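Local atomic coordinates of NEQ263 (Nanoarchaeum equitans Kin4-M, PDB entry 5BN3), a protein that probably binds ATP and, paired with NeqA, forms the unusual catalytic core complex of an archaeal ATP synthase. Residues I287-V290 / V291-L294; L280-P283 / G284-I287. All coordinates share one frame; numbering follows the deposited sequence.

Interaction 1: I287-V290 / V291-L294; sequences ITHV and VPDL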
loop_
_atom_site.group_PDB
_atom_site.type_symbol
_atom_site.label_atom_id
_atom_site.label_comp_id
_atom_site.label_asym_id
_atom_site.label_seq_id
_atom_site.Cartn_x
_atom_site.Cartn_y
_atom_site.Cartn_z
ATOM N N ILE B 287 10.010 -13.009 -3.789
ATOM C CA ILE B 287 10.997 -12.759 -4.836
ATOM C C ILE B 287 10.799 -11.390 -5.481
ATOM O O ILE B 287 11.675 -10.893 -6.191
ATOM C CB ILE B 287 10.965 -13.865 -5.921
ATOM C CG1 ILE B 287 12.288 -13.914 -6.687
ATOM C CG2 ILE B 287 9.796 -13.659 -6.871
ATOM C CD1 ILE B 287 12.470 -15.173 -7.514
ATOM N N THR B 288 9.643 -10.780 -5.226
ATOM C CA THR B 288 9.345 -9.458 -5.769
ATOM C C THR B 288 9.792 -8.337 -4.835
ATOM O O THR B 288 9.589 -7.160 -5.134
ATOM C CB THR B 288 7.845 -9.285 -6.077
ATOM O OG1 THR B 288 7.103 -9.259 -4.853
ATOM C CG2 THR B 288 7.348 -10.421 -6.953
ATOM N N HIS B 289 10.381 -8.703 -3.702
ATOM C CA HIS B 289 10.976 -7.715 -2.810
ATOM C C HIS B 289 12.108 -7.023 -3.561
ATOM O O HIS B 289 12.776 -7.645 -4.385
ATOM C CB HIS B 289 11.505 -8.378 -1.540
ATOM C CG HIS B 289 12.059 -7.414 -0.537
ATOM N ND1 HIS B 289 13.350 -6.940 -0.595
ATOM C CD2 HIS B 289 11.497 -6.846 0.559
ATOM C CE1 HIS B 289 13.562 -6.116 0.418
ATOM N NE2 HIS B 289 12.453 -6.045 1.132
ATOM N N VAL B 290 12.319 -5.740 -3.281
ATOM C CA VAL B 290 13.257 -4.931 -4.059
ATOM C C VAL B 290 14.669 -5.526 -4.180
ATOM O O VAL B 290 15.289 -5.426 -5.238
ATOM C CB VAL B 290 13.314 -3.474 -3.539
ATOM C CG1 VAL B 290 13.757 -3.446 -2.101
ATOM C CG2 VAL B 290 14.245 -2.632 -4.391
ATOM N N VAL B 291 15.173 -6.158 -3.122
ATOM C CA VAL B 291 16.526 -6.718 -3.181
ATOM C C VAL B 291 16.670 -7.921 -4.135
ATOM O O VAL B 291 17.518 -7.896 -5.026
ATOM C CB VAL B 291 17.105 -7.027 -1.778
ATOM C CG1 VAL B 291 18.468 -7.686 -1.894
ATOM C CG2 VAL B 291 17.201 -5.752 -0.957
ATOM N N PRO B 292 15.848 -8.975 -3.963
ATOM C CA PRO B 292 15.974 -10.042 -4.966
ATOM C C PRO B 292 15.535 -9.614 -6.365
ATOM O O PRO B 292 16.068 -10.136 -7.345
ATOM C CB PRO B 292 15.049 -11.147 -4.436
ATOM C CG PRO B 292 14.106 -10.455 -3.508
ATOM C CD PRO B 292 14.903 -9.341 -2.890
ATOM N N ASP B 293 14.578 -8.694 -6.462
ATOM C CA ASP B 293 14.101 -8.245 -7.766
ATOM C C ASP B 293 15.180 -7.501 -8.551
ATOM O O ASP B 293 15.407 -7.789 -9.728
ATOM C CB ASP B 293 12.854 -7.367 -7.621
ATOM C CG ASP B 293 12.304 -6.917 -8.955
ATOM O OD1 ASP B 293 11.832 -7.782 -9.727
ATOM O OD2 ASP B 293 12.336 -5.700 -9.242
ATOM N N LEU B 294 15.845 -6.549 -7.903
ATOM C CA LEU B 294 16.929 -5.812 -8.556
ATOM C C LEU B 294 18.109 -6.728 -8.869
ATOM O O LEU B 294 18.737 -6.606 -9.922
ATOM C CB LEU B 294 17.385 -4.624 -7.700
ATOM C CG LEU B 294 16.395 -3.471 -7.519
ATOM C CD1 LEU B 294 17.053 -2.295 -6.810
ATOM C CD2 LEU B 294 15.816 -3.031 -8.853
HETATM O O HOH W 1 10.937 -9.932 -8.745
#
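The imidazole of His289 lies alongside Val291, the two side chains running abreast, with CE1 of His289 3.9 Å from CG2 of Val291. It is held there by a capping bond: Val291 N donates to His289 ND1 at 3.2 Å. The bond is nearly straight (167°), although the donor stands 27° out of the ring plane. CG anti to the backbone N (chi1 -177°) turns ND1 towards Val291 N; that bond, to the residue right before helix 290-296, marks His289 as the N-cap. Pro292 CD meets the edge of this ring, 3.7 Å from His289 ND1. Having no N-H, Pro292 suits the first helical turn, where no bond to a residue four back is required. The regular bonds begin just after it, with Asp293 N 2.9 Å from His289 O and Leu294 N 2.9 Å from Val290 O. Val290 CG2 packs 3.7 Å from Leu294 CD1, and both residues lean on Leu255 of helix 255-263. A water donates to Ile287 O (2.8 Å) and to Asp293 OD1, tying the approach loop to the helix. With an alanine at His289, Val291 N would probably lose its capping acceptor and a gap would open beside Pro292 CD. Since ND1 accepts, the ring most likely carries its proton on NE2, and the carboxylate of Asp293 is probably stabilised by the positive end of the helix dipole.

Interaction 2: L280-P283 / G284-I287; sequences LTMP and GNDI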
loop_
_atom_site.group_PDB
_atom_site.type_symbol
_atom_site.label_atom_id
_atom_site.label_comp_id
_atom_site.label_asym_id
_atom_site.label_seq_id
_atom_site.Cartn_x
_atom_site.Cartn_y
_atom_site.Cartn_z
ATOM N N LEU B 280 21.515 -14.123 -1.200
ATOM C CA LEU B 280 20.602 -13.264 -0.454
ATOM C C LEU B 280 19.394 -14.002 0.105
ATOM O O LEU B 280 18.949 -15.012 -0.446
ATOM C CB LEU B 280 20.161 -12.057 -1.296
ATOM C CG LEU B 280 19.431 -12.270 -2.624
ATOM C CD1 LEU B 280 17.930 -12.384 -2.422
ATOM C CD2 LEU B 280 19.742 -11.129 -3.581
ATOM N N THR B 281 18.882 -13.487 1.216
ATOM C CA THR B 281 17.639 -13.971 1.787
ATOM C C THR B 281 16.514 -13.124 1.216
ATOM O O THR B 281 16.580 -11.893 1.263
ATOM C CB THR B 281 17.647 -13.838 3.321
ATOM O OG1 THR B 281 18.712 -14.629 3.867
ATOM C CG2 THR B 281 16.327 -14.305 3.906
ATOM N N MET B 282 15.499 -13.769 0.647
ATOM C CA MET B 282 14.310 -13.057 0.189
ATOM C C MET B 282 13.427 -12.819 1.405
ATOM O O MET B 282 12.807 -13.763 1.896
ATOM C CB MET B 282 13.544 -13.893 -0.843
ATOM C CG MET B 282 14.344 -14.272 -2.080
ATOM S SD MET B 282 13.381 -15.212 -3.292
ATOM C CE MET B 282 13.353 -16.840 -2.530
ATOM N N PRO B 283 13.366 -11.564 1.890
ATOM C CA PRO B 283 12.722 -11.196 3.161
ATOM C C PRO B 283 11.496 -12.044 3.539
ATOM O O PRO B 283 11.680 -13.036 4.242
ATOM C CB PRO B 283 12.371 -9.723 2.949
ATOM C CG PRO B 283 13.532 -9.225 2.118
ATOM C CD PRO B 283 13.856 -10.371 1.168
ATOM N N GLY B 284 10.299 -11.709 3.069
ATOM C CA GLY B 284 9.113 -12.510 3.398
ATOM C C GLY B 284 8.936 -13.711 2.473
ATOM O O GLY B 284 7.805 -14.065 2.138
ATOM N N ASN B 285 10.042 -14.334 2.068
ATOM C CA ASN B 285 10.025 -15.325 0.989
ATOM C C ASN B 285 9.313 -14.750 -0.239
ATOM O O ASN B 285 8.535 -15.431 -0.910
ATOM C CB ASN B 285 9.386 -16.645 1.445
ATOM C CG ASN B 285 9.612 -17.777 0.457
ATOM O OD1 ASN B 285 10.516 -17.716 -0.378
ATOM N ND2 ASN B 285 8.786 -18.811 0.544
ATOM N N ASP B 286 9.597 -13.481 -0.516
ATOM C CA ASP B 286 8.968 -12.754 -1.611
ATOM C C ASP B 286 10.031 -12.356 -2.630
ATOM O O ASP B 286 10.853 -11.471 -2.375
ATOM C CB ASP B 286 8.252 -11.514 -1.064
ATOM C CG ASP B 286 7.377 -10.832 -2.099
ATOM O OD1 ASP B 286 7.466 -11.178 -3.297
ATOM O OD2 ASP B 286 6.600 -9.934 -1.713
ATOM N N ILE B 287 10.010 -13.009 -3.789
ATOM C CA ILE B 287 10.997 -12.759 -4.836
ATOM C C ILE B 287 10.799 -11.390 -5.481
ATOM O O ILE B 287 11.675 -10.893 -6.191
ATOM C CB ILE B 287 10.965 -13.865 -5.921
ATOM C CG1 ILE B 287 12.288 -13.914 -6.687
ATOM C CG2 ILE B 287 9.796 -13.659 -6.871
ATOM C CD1 ILE B 287 12.470 -15.173 -7.514
#
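Met282 O receives the N-H of Asn285 at 2.8 Å, in a bond bent to 135° whose donor stands 43° above the carbonyl plane, away from either lone pair. The CA atoms of Met282 and Asn285 are 4.9 Å apart, so residues 282-285 form a beta-turn with Pro283 and Gly284 at its corners. Asn285 then takes a left-handed backbone conformation (phi 51°), and the chain doubles back past the Met282 side chain. This turn comes straight off the end of strand 273-281, in the parallel core of the mixed sheet of the P-loop NTPase fold. One neighbour of that strand is 131-134, whose Ser134 hydrogen-bonds to the Met282 backbone. Chi1 and an extended chi2 carry Met282 SD to Ile287, 3.8 Å from CG1 of Ile287, so that the thioether lies along the Ile287 chain. The bend at chi3 then swings the Met282 methyl CE across to the Asn285 amide, 3.7 Å from OD1 of Asn285. Nearer the backbone, Met282 CB is 3.9 Å from Asp286 O. Phe133 touches both Met282 and Ile287, while Phe225 of a neighbouring V-type ATP synthase alpha chain packs on Ile287.

Following the chain, the backbone leaves the central sheet at the end of strand 273-281 and interaction 2 comes first, closing the tight turn from Met282 to Asn285. Interaction 1 starts on the residue where it ends, Ile287, and closes the first helical turn, from His289 to Asp293, where the loop enters helix 290-296. The two therefore follow in series and neither encloses the other, their centres about 7 Å apart. They also touch in space: His289 CD2 lies 3.5 Å from Pro283 CG, and Pro292 CB is 3.7 Å from Leu280 CD1. Through these packings the first turn of the helix folds back against the strand end and its turn, joining sheet and helix close to the neighbouring alpha chains.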